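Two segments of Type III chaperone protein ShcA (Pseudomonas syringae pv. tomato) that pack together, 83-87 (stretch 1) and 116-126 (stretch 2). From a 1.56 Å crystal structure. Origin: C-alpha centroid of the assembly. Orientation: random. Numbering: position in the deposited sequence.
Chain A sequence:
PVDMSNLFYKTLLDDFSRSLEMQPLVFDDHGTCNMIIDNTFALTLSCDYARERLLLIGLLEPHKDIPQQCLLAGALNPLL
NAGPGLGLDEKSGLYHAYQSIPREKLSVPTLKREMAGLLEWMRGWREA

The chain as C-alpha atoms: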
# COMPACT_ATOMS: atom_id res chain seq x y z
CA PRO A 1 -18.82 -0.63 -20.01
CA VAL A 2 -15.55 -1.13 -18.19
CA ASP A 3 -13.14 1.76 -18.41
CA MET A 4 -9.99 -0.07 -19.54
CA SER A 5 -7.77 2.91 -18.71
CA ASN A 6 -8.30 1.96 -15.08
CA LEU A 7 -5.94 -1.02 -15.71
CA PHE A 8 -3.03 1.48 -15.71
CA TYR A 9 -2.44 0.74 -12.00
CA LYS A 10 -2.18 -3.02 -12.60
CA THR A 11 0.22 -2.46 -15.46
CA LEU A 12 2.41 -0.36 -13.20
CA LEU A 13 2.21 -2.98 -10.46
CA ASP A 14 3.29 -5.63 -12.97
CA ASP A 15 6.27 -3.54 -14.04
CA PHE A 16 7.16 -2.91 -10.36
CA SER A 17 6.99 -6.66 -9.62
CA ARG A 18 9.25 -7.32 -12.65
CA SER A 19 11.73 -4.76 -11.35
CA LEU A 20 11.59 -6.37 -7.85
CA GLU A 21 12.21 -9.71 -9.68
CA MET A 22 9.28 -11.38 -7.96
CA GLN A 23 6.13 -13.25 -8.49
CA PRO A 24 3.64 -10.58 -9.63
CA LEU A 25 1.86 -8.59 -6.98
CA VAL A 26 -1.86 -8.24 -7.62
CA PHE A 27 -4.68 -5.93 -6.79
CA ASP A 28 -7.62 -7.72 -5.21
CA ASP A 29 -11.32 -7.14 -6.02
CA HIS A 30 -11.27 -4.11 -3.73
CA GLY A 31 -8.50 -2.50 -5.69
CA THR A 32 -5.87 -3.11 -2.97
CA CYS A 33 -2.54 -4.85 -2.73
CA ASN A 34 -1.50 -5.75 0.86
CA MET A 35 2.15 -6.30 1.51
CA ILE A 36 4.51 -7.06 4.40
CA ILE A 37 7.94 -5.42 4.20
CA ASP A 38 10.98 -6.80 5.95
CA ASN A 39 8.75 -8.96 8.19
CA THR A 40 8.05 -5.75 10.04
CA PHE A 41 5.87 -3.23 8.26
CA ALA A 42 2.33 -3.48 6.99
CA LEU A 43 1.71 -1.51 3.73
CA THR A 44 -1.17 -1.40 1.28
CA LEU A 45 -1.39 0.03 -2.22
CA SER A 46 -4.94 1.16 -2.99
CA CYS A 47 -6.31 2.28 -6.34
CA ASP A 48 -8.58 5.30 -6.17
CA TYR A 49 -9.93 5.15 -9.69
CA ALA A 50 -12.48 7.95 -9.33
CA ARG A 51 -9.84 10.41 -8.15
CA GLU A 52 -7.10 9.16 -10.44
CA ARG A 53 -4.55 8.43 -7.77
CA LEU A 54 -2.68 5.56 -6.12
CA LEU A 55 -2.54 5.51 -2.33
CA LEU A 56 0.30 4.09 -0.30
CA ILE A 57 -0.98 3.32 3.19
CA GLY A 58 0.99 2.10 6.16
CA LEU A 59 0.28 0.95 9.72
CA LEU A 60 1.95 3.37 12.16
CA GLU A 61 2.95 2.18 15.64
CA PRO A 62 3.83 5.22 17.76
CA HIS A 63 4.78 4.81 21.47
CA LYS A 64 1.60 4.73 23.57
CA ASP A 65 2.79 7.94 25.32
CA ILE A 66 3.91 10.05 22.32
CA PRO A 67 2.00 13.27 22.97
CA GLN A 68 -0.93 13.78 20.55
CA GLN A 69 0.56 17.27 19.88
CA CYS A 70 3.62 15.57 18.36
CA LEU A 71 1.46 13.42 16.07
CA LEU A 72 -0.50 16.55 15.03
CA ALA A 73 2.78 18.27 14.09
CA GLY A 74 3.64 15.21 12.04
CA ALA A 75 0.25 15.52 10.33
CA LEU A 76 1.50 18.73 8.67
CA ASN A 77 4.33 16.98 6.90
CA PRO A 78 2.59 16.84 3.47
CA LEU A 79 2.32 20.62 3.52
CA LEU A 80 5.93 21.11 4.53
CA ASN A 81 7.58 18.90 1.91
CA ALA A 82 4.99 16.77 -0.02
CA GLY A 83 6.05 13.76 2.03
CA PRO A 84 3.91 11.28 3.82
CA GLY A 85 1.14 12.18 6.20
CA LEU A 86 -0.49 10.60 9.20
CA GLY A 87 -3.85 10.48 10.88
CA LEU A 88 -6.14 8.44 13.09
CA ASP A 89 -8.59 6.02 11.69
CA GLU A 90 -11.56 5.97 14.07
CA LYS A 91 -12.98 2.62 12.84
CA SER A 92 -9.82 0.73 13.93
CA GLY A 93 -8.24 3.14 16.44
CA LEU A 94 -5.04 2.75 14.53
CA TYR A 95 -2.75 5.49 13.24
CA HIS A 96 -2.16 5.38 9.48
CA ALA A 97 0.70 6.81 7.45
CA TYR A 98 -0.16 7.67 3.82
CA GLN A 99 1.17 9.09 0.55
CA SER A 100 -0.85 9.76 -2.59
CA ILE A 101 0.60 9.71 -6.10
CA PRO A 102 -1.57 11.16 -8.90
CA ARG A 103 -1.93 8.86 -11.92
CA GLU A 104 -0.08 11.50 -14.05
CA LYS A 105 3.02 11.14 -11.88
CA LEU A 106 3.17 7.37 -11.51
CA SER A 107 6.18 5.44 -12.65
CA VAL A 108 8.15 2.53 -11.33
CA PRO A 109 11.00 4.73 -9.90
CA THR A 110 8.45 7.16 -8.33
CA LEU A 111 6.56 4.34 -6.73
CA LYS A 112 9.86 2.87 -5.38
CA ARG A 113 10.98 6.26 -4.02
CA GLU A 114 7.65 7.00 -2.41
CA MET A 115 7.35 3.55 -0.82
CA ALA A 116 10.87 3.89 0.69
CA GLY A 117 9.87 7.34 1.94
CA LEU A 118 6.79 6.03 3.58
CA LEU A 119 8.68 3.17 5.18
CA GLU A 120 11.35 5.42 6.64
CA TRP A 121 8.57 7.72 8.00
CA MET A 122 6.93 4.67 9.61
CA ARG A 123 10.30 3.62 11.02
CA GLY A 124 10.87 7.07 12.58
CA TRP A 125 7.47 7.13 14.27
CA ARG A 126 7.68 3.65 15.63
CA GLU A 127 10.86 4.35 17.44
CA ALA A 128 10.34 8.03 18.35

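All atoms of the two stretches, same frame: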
# COMPACT_ATOMS: atom_id res chain seq x y z
N GLY A 83 5.83 15.12 1.49
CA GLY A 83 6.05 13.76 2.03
C GLY A 83 4.86 13.16 2.65
O GLY A 83 3.74 13.62 2.54
N PRO A 84 5.04 11.96 3.26
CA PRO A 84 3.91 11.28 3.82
C PRO A 84 3.19 11.96 4.96
O PRO A 84 3.80 12.80 5.64
CB PRO A 84 4.52 9.96 4.41
CG PRO A 84 5.90 9.98 4.05
CD PRO A 84 6.32 11.25 3.36
N GLY A 85 1.97 11.63 5.15
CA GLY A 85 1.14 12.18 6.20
C GLY A 85 0.87 11.13 7.25
O GLY A 85 1.35 9.97 7.16
N LEU A 86 0.07 11.52 8.22
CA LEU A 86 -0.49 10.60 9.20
C LEU A 86 -1.83 11.09 9.71
O LEU A 86 -2.21 12.31 9.61
CB LEU A 86 0.52 10.37 10.33
CG LEU A 86 0.79 11.44 11.38
CD1 LEU A 86 -0.41 11.57 12.35
CD2 LEU A 86 2.10 11.21 12.16
N GLY A 87 -2.60 10.18 10.26
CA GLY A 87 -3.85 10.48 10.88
C GLY A 87 -4.38 9.27 11.62
O GLY A 87 -3.84 8.17 11.50
N ALA A 116 9.70 3.80 -0.26
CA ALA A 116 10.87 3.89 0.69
C ALA A 116 10.64 5.07 1.63
O ALA A 116 10.89 5.00 2.83
CB ALA A 116 12.14 4.00 -0.02
N GLY A 117 10.15 6.17 1.09
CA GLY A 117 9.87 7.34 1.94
C GLY A 117 8.86 7.05 3.01
O GLY A 117 8.98 7.50 4.20
N LEU A 118 7.80 6.36 2.67
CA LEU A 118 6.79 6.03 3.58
C LEU A 118 7.35 5.12 4.66
O LEU A 118 6.97 5.25 5.81
CB LEU A 118 5.58 5.37 2.87
CG LEU A 118 4.42 4.95 3.69
CD1 LEU A 118 3.83 6.18 4.33
CD2 LEU A 118 3.40 4.15 2.92
N LEU A 119 8.12 4.12 4.23
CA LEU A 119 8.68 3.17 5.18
C LEU A 119 9.57 3.85 6.17
O LEU A 119 9.52 3.46 7.36
CB LEU A 119 9.43 2.04 4.43
CG LEU A 119 8.47 1.09 3.72
CD1 LEU A 119 9.19 0.33 2.57
CD2 LEU A 119 7.69 0.14 4.60
N GLU A 120 10.42 4.74 5.71
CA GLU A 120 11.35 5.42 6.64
C GLU A 120 10.56 6.33 7.60
O GLU A 120 10.94 6.45 8.80
CB GLU A 120 12.46 6.06 5.95
CG GLU A 120 13.41 5.06 5.19
CD GLU A 120 13.76 3.79 6.01
OE1 GLU A 120 14.36 3.93 7.10
OE2 GLU A 120 13.37 2.66 5.66
N TRP A 121 9.49 6.96 7.14
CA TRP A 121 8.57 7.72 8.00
C TRP A 121 7.96 6.86 9.06
O TRP A 121 7.97 7.20 10.26
CB TRP A 121 7.50 8.36 7.07
CG TRP A 121 6.31 9.07 7.67
CD1 TRP A 121 4.99 8.65 7.69
CD2 TRP A 121 6.28 10.40 8.23
NE1 TRP A 121 4.18 9.66 8.18
CE2 TRP A 121 4.93 10.71 8.49
CE3 TRP A 121 7.26 11.35 8.44
CZ2 TRP A 121 4.57 11.96 9.05
CZ3 TRP A 121 6.90 12.57 9.00
CH2 TRP A 121 5.57 12.82 9.31
N MET A 122 7.45 5.68 8.69
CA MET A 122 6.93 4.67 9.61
C MET A 122 8.00 4.28 10.62
O MET A 122 7.72 4.19 11.81
CB MET A 122 6.44 3.48 8.80
CG MET A 122 5.15 3.82 8.04
SD MET A 122 4.76 2.66 6.73
CE MET A 122 4.36 1.19 7.75
N ARG A 123 9.20 4.06 10.14
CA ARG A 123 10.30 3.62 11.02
C ARG A 123 10.53 4.70 12.08
O ARG A 123 10.64 4.39 13.27
CB ARG A 123 11.55 3.33 10.24
CG ARG A 123 12.65 2.72 11.10
CD ARG A 123 13.96 2.50 10.38
NE ARG A 123 13.76 1.94 9.05
CZ ARG A 123 13.46 0.67 8.75
NH1 ARG A 123 13.28 -0.26 9.68
NH2 ARG A 123 13.30 0.36 7.48
N GLY A 124 10.59 5.95 11.64
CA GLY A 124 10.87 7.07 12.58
C GLY A 124 9.82 7.14 13.63
O GLY A 124 10.12 7.31 14.85
N TRP A 125 8.54 7.03 13.28
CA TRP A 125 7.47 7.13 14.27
C TRP A 125 7.45 5.99 15.26
O TRP A 125 7.00 6.11 16.38
CB TRP A 125 6.09 7.26 13.61
CG TRP A 125 5.89 8.68 13.10
CD1 TRP A 125 5.91 9.13 11.81
CD2 TRP A 125 5.75 9.90 13.94
NE1 TRP A 125 5.77 10.51 11.77
CE2 TRP A 125 5.72 11.02 13.02
CE3 TRP A 125 5.68 10.13 15.32
CZ2 TRP A 125 5.56 12.35 13.46
CZ3 TRP A 125 5.54 11.46 15.75
CH2 TRP A 125 5.48 12.53 14.84
N ARG A 126 7.88 4.82 14.81
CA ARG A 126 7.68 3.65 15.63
C ARG A 126 8.68 3.72 16.72
O ARG A 126 8.46 3.14 17.79
CB ARG A 126 7.95 2.38 14.79
CG ARG A 126 7.70 1.09 15.52
CD ARG A 126 8.08 -0.12 14.66
NE ARG A 126 7.46 -1.28 15.26
CZ ARG A 126 7.75 -1.80 16.48
NH1 ARG A 126 8.71 -1.28 17.29
NH2 ARG A 126 7.07 -2.87 16.90

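Residues 116-126 belong to a helix that extends beyond the segment at both ends, and they pack against a short extended segment in which Gly 83 and Pro 84 lead into the strand that begins at Gly 85. The N-to-C directions of strand and helix differ by 50°, and their axes come no closer than 10.5 Å, so side chains must span most of the gap. The backbones are nearest at Pro 84 and Leu 118, whose CA atoms lie 6.0 Å apart. The interface is small, burying 275 Å² over both sides.

Ala 116 takes no part in the contact. One residue on, Gly 117 brings its backbone against the proline ring, with Gly 117 O 4.0 Å from Pro 84 CG. The CA-to-CB bond of Leu 118 points sideways, yet the end of the side chain comes nearer: with chi1 in t and chi2 in p, its CD1 lies 3.8 Å from Pro 84 CB, an apolar contact where the backbones are closest. Leu 119 points away from the strand. Glu 120 also lies outside the interface and is engaged along the helix instead, forming a salt bridge with Arg 123 in which NE of Arg 123 is 2.9 Å from OE1 of Glu 120.

Trp 121 is the centre of the contact, meeting three consecutive residues of the other segment. Pro 84 CB sits over one face of the indole, 3.7 Å from the centroid of the five-membered ring and 18° off its normal, a CH-pi arrangement that sets an aliphatic C-H group against the pi cloud. At the ring edge, the indole nitrogen supplies the polar link: Trp 121 NE1 donates a hydrogen bond to Gly 85 O at 3.0 Å, with an N-H...O angle of 141°, somewhat bent. The ring thus uses its face for apolar packing while its edge satisfies a backbone carbonyl. Leu 86 CD2 approaches obliquely, 4.0 Å from Trp 121 CZ2.

One turn later, Trp 125, whose backbone N bonds to Trp 121 O at 3.1 Å, also points toward the strand. Leu 86 CD2 lies over a face of its indole, 4.0 Å from the five-membered ring centroid and 25° off the normal, and 3.7 Å from Trp 125 CE2. The same methyl therefore touches both tryptophans, joining two successive turns of the helix to a single strand residue.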